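Local coordinates for ATP-dependent protease subunit HslV (Trypanosoma brucei brucei, PDB 4HNZ), which forms the proteolytic chamber of the mitochondrial HslVU complex, a proteasome-like threonine protease that hydrolyses proteins first unfolded by the HslU partner, at residues T2-R7 and D118-I123; V12-D17 and I96-E101. One frame throughout, in Å; residues are numbered along the deposited sequence.

Contact 1 of 2, residues T2-R7 and D118-I123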
loop_
_atom_site.group_PDB
_atom_site.type_symbol
_atom_site.label_atom_id
_atom_site.label_comp_id
_atom_site.label_asym_id
_atom_site.label_seq_id
_atom_site.Cartn_x
_atom_site.Cartn_y
_atom_site.Cartn_z
ATOM N N THR A 2 -2.703 -16.506 26.524
ATOM C CA THR A 2 -1.557 -16.620 27.412
ATOM C C THR A 2 -1.422 -18.071 27.820
ATOM O O THR A 2 -2.336 -18.636 28.402
ATOM C CB THR A 2 -1.743 -15.771 28.662
ATOM O OG1 THR A 2 -2.050 -14.408 28.286
ATOM C CG2 THR A 2 -0.507 -15.783 29.481
ATOM N N ILE A 3 -0.312 -18.699 27.408
ATOM C CA ILE A 3 0.078 -19.968 27.869
ATOM C C ILE A 3 1.399 -19.764 28.590
ATOM O O ILE A 3 2.333 -19.181 28.031
ATOM C CB ILE A 3 0.334 -20.983 26.732
ATOM C CG1 ILE A 3 -0.744 -20.969 25.677
ATOM C CG2 ILE A 3 0.480 -22.394 27.282
ATOM C CD1 ILE A 3 -2.069 -21.406 26.166
ATOM N N LEU A 4 1.503 -20.300 29.806
ATOM C CA LEU A 4 2.666 -20.100 30.645
ATOM C C LEU A 4 3.052 -21.392 31.292
ATOM O O LEU A 4 2.203 -22.135 31.829
ATOM C CB LEU A 4 2.346 -19.084 31.704
ATOM C CG LEU A 4 3.388 -18.943 32.785
ATOM C CD1 LEU A 4 4.644 -18.324 32.221
ATOM C CD2 LEU A 4 2.900 -18.090 33.945
ATOM N N SER A 5 4.339 -21.686 31.269
ATOM C CA SER A 5 4.891 -22.848 31.975
ATOM C C SER A 5 5.972 -22.371 32.937
ATOM O O SER A 5 6.845 -21.605 32.562
ATOM C CB SER A 5 5.517 -23.825 30.975
ATOM O OG SER A 5 6.122 -24.928 31.645
ATOM N N VAL A 6 5.932 -22.852 34.174
ATOM C CA VAL A 6 6.962 -22.588 35.158
ATOM C C VAL A 6 7.450 -23.898 35.803
ATOM O O VAL A 6 6.643 -24.683 36.269
ATOM C CB VAL A 6 6.395 -21.739 36.305
ATOM C CG1 VAL A 6 7.463 -21.419 37.310
ATOM C CG2 VAL A 6 5.761 -20.459 35.751
ATOM N N ARG A 7 8.748 -24.121 35.769
ATOM C CA ARG A 7 9.363 -25.230 36.416
ATOM C C ARG A 7 10.137 -24.659 37.594
ATOM O O ARG A 7 11.008 -23.825 37.410
ATOM C CB ARG A 7 10.319 -25.966 35.445
ATOM C CG ARG A 7 11.098 -27.119 36.066
ATOM C CD ARG A 7 11.955 -27.895 35.034
ATOM N NE ARG A 7 11.119 -28.760 34.198
ATOM C CZ ARG A 7 10.681 -28.462 32.970
ATOM N NH1 ARG A 7 11.028 -27.317 32.382
ATOM N NH2 ARG A 7 9.864 -29.309 32.310
ATOM N N ASP A 118 15.873 -20.292 34.778
ATOM C CA ASP A 118 14.700 -20.023 35.562
ATOM C C ASP A 118 13.483 -20.926 35.267
ATOM O O ASP A 118 12.490 -20.818 35.953
ATOM C CB ASP A 118 14.323 -18.542 35.435
ATOM C CG ASP A 118 13.898 -18.160 34.022
ATOM O OD1 ASP A 118 13.463 -19.048 33.218
ATOM O OD2 ASP A 118 14.030 -16.961 33.691
ATOM N N GLY A 119 13.542 -21.781 34.254
ATOM C CA GLY A 119 12.447 -22.713 33.982
ATOM C C GLY A 119 11.173 -22.132 33.393
ATOM O O GLY A 119 10.140 -22.791 33.360
ATOM N N ILE A 120 11.234 -20.930 32.852
ATOM C CA ILE A 120 10.014 -20.254 32.391
ATOM C C ILE A 120 9.938 -20.130 30.871
ATOM O O ILE A 120 10.865 -19.668 30.221
ATOM C CB ILE A 120 9.925 -18.829 33.003
ATOM C CG1 ILE A 120 9.794 -18.926 34.494
ATOM C CG2 ILE A 120 8.752 -18.023 32.411
ATOM C CD1 ILE A 120 10.107 -17.611 35.179
ATOM N N VAL A 121 8.782 -20.491 30.337
ATOM C CA VAL A 121 8.472 -20.395 28.924
ATOM C C VAL A 121 7.043 -19.936 28.767
ATOM O O VAL A 121 6.198 -20.306 29.550
ATOM C CB VAL A 121 8.535 -21.801 28.257
ATOM C CG1 VAL A 121 8.147 -21.741 26.790
ATOM C CG2 VAL A 121 9.942 -22.357 28.342
ATOM N N ALA A 122 6.776 -19.137 27.750
ATOM C CA ALA A 122 5.428 -18.622 27.544
ATOM C C ALA A 122 5.202 -18.196 26.109
ATOM O O ALA A 122 6.118 -17.714 25.451
ATOM C CB ALA A 122 5.184 -17.426 28.458
ATOM N N ILE A 123 3.953 -18.320 25.671
ATOM C CA ILE A 123 3.530 -17.909 24.348
ATOM C C ILE A 123 2.177 -17.174 24.392
ATOM O O ILE A 123 1.509 -17.129 25.421
ATOM C CB ILE A 123 3.387 -19.093 23.382
ATOM C CG1 ILE A 123 2.462 -20.174 23.938
ATOM C CG2 ILE A 123 4.756 -19.678 23.106
ATOM C CD1 ILE A 123 2.124 -21.294 22.977
HETATM O O HOH W 1 8.859 -24.636 32.175
#
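Ile3 and Ile123 exchange a pair of backbone hydrogen bonds at one end of an antiparallel ladder whose short strand axes approach to 4.8 Å at 175°. Ile3 N donates to Ile123 O at 3.1 Å, and Ile123 N returns a bond to Ile3 O. Ser5 and Val121 form the next hydrogen-bonded pair, with Ser5 N at 2.9 Å from Val121 O and Val121 N donating back to Ser5 O. The fifth bond, Arg7 N to Gly119 O, is less regular, for the donor stands 42° above the carbonyl plane. Between these rungs the non-hydrogen-bonded pairs Leu4-Ala122 and Val6-Ile120 draw the chains together; Ala122 CA reaches Ile3 O at 3.2 Å in a CA-H...O contact.

Polar side chains work near the Gly119 end. A water lies 2.8 Å from Ser5 OG; its apparent link to Gly119 O is too short to be relied on. Ser5 OG also hydrogen-bonds with Val13 O of the adjoining strand. Asp118 OD1 accepts from Ile120 N, an Asx turn that leads the chain into its strand, while Asp118 OD2 forms a salt bridge with Arg135.

Apolar contacts occupy both faces. Ile3 and Ile123 run next to each other in the same direction; with chi1 at 54°, Ile123 CG1 sits between its own N and carbonyl carbon and lies 3.6 Å from Ile3 CB. On this face Ser5, Val121 and Ile123 pack on strands 93-98 and 103-107 of the second sheet of the Ntn-hydrolase sandwich. On the reverse face Leu4 CD1 touches Ala122 CB at 3.9 Å and Ile120 CG2, and Leu4 also meets helix 145-159.

Backbone bonding thus fixes the strand that starts two residues after Thr1, the probable nucleophile by similarity, while one face packs on the second sheet and the other on helix 145-159.

Contact 2 of 2, residues V12-D17 and I96-E101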
loop_
_atom_site.group_PDB
_atom_site.type_symbol
_atom_site.label_atom_id
_atom_site.label_comp_id
_atom_site.label_asym_id
_atom_site.label_seq_id
_atom_site.Cartn_x
_atom_site.Cartn_y
_atom_site.Cartn_z
ATOM N N VAL A 12 6.622 -28.901 37.544
ATOM C CA VAL A 12 6.395 -28.004 36.420
ATOM C C VAL A 12 4.878 -27.824 36.254
ATOM O O VAL A 12 4.110 -28.794 36.341
ATOM C CB VAL A 12 7.083 -28.495 35.111
ATOM C CG1 VAL A 12 6.519 -29.828 34.633
ATOM C CG2 VAL A 12 6.957 -27.469 34.027
ATOM N N VAL A 13 4.455 -26.598 36.024
ATOM C CA VAL A 13 3.055 -26.355 35.777
ATOM C C VAL A 13 2.912 -25.701 34.415
ATOM O O VAL A 13 3.843 -25.093 33.894
ATOM C CB VAL A 13 2.401 -25.483 36.876
ATOM C CG1 VAL A 13 2.595 -26.100 38.265
ATOM C CG2 VAL A 13 2.978 -24.078 36.854
ATOM N N LEU A 14 1.737 -25.895 33.829
ATOM C CA LEU A 14 1.364 -25.351 32.548
ATOM C C LEU A 14 -0.022 -24.808 32.699
ATOM O O LEU A 14 -0.925 -25.496 33.133
ATOM C CB LEU A 14 1.407 -26.442 31.470
ATOM C CG LEU A 14 1.094 -25.969 30.053
ATOM C CD1 LEU A 14 2.191 -25.070 29.526
ATOM C CD2 LEU A 14 0.923 -27.152 29.076
ATOM N N LEU A 15 -0.166 -23.536 32.349
ATOM C CA LEU A 15 -1.402 -22.862 32.523
ATOM C C LEU A 15 -1.770 -22.191 31.210
ATOM O O LEU A 15 -0.888 -21.683 30.514
ATOM C CB LEU A 15 -1.294 -21.763 33.573
ATOM C CG LEU A 15 -1.493 -22.203 35.014
ATOM C CD1 LEU A 15 -0.286 -23.034 35.424
ATOM C CD2 LEU A 15 -1.649 -21.003 35.954
ATOM N N GLY A 16 -3.061 -22.128 30.926
ATOM C CA GLY A 16 -3.578 -21.403 29.771
ATOM C C GLY A 16 -4.896 -20.732 30.054
ATOM O O GLY A 16 -5.701 -21.232 30.824
ATOM N N ASP A 17 -5.107 -19.608 29.425
ATOM C CA ASP A 17 -6.383 -18.933 29.593
ATOM C C ASP A 17 -7.440 -19.640 28.720
ATOM O O ASP A 17 -7.131 -20.583 28.004
ATOM C CB ASP A 17 -6.272 -17.437 29.308
ATOM C CG ASP A 17 -6.368 -17.124 27.844
ATOM O OD1 ASP A 17 -5.478 -17.613 27.076
ATOM O OD2 ASP A 17 -7.327 -16.407 27.430
ATOM N N ILE A 96 3.505 -24.925 23.425
ATOM C CA ILE A 96 4.449 -25.270 24.482
ATOM C C ILE A 96 4.203 -26.716 24.830
ATOM O O ILE A 96 3.059 -27.119 25.084
ATOM C CB ILE A 96 4.249 -24.430 25.739
ATOM C CG1 ILE A 96 4.647 -22.996 25.466
ATOM C CG2 ILE A 96 5.145 -24.950 26.847
ATOM C CD1 ILE A 96 4.463 -22.062 26.647
ATOM N N VAL A 97 5.290 -27.491 24.861
ATOM C CA VAL A 97 5.235 -28.909 25.219
ATOM C C VAL A 97 6.001 -29.084 26.513
ATOM O O VAL A 97 7.183 -28.764 26.547
ATOM C CB VAL A 97 5.969 -29.816 24.208
ATOM C CG1 VAL A 97 5.421 -31.247 24.269
ATOM C CG2 VAL A 97 5.866 -29.292 22.822
ATOM N N CYS A 98 5.383 -29.746 27.490
ATOM C CA CYS A 98 6.020 -30.102 28.741
ATOM C C CYS A 98 6.041 -31.557 29.087
ATOM O O CYS A 98 5.058 -32.268 28.941
ATOM C CB CYS A 98 5.237 -29.511 29.901
ATOM S SG CYS A 98 5.415 -27.769 29.988
ATOM N N SER A 99 7.202 -31.974 29.568
ATOM C CA SER A 99 7.322 -33.169 30.351
ATOM C C SER A 99 7.879 -32.730 31.696
ATOM O O SER A 99 8.167 -31.550 31.924
ATOM C CB SER A 99 8.249 -34.169 29.689
ATOM O OG SER A 99 9.556 -33.673 29.693
ATOM N N ALA A 100 8.056 -33.705 32.584
ATOM C CA ALA A 100 8.662 -33.439 33.884
ATOM C C ALA A 100 10.086 -32.942 33.671
ATOM O O ALA A 100 10.496 -31.977 34.311
ATOM C CB ALA A 100 8.634 -34.674 34.758
ATOM N N GLU A 101 10.790 -33.532 32.713
ATOM C CA GLU A 101 12.177 -33.152 32.424
ATOM C C GLU A 101 12.324 -31.873 31.591
ATOM O O GLU A 101 13.150 -31.030 31.921
ATOM C CB GLU A 101 12.922 -34.296 31.699
ATOM C CG GLU A 101 13.394 -35.427 32.604
ATOM C CD GLU A 101 12.263 -36.036 33.407
ATOM O OE1 GLU A 101 11.190 -36.295 32.797
ATOM O OE2 GLU A 101 12.427 -36.197 34.655
#
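Leu14 and Val12 reach across to Cys98, and these three residues have the most surface buried here. Leu14 extends with CG anti to its backbone N (chi1 -177°), and its CD1 lies 4.2 Å from Cys98 SG. The same methyl meets Ile96 CG2 at 4.0 Å; the two side chains run past one another in opposing senses and meet methyl to methyl.

Val12 divides its two methyls between different partners. CG2 lies 4.3 Å from Cys98 SG, which therefore has a methyl from each of two residues of the 12-17 strand in loose apolar contact. CG1 lies 3.6 Å from Ser99 O, an oxygen that also receives a weak hydrogen bond from Arg7 NH2.

The short strand axes come no nearer than 8.8 Å and run at 148°, a separation that fits two sheets packed face to face rather than neighbours within one sheet. That is the beta-sandwich at the centre of the four-layered Ntn-hydrolase fold: strand 11-22 belongs to one sheet and strand 93-98 to the other. Val13 and Leu15, directed to the other face of their strand, pack on helix 145-159, part of the outer helical layer on that side.

Ser5, on the neighbouring strand 3-8, touches Val12, Leu14 and Cys98.

Both contacts lie in the buried interior, with centres 7 Å apart, yet they hold different levels of the fold. Contact 1 joins neighbouring strands of one sheet and relies on a ladder of backbone bonds; contact 2 joins that sheet to the other through apolar methyls and a sulfur, with 235 Å² buried against 440 Å². Strands 3-8 and 11-22 link them: Leu4 O lies 2.8 Å from Leu15 N, and Val6 O 2.9 Å from Val13 N, both probable hydrogen bonds. Ser5 OG also approaches Cys98 SG at 3.4 Å. In sequence, contact 2 is nested within the loop that contact 1 closes.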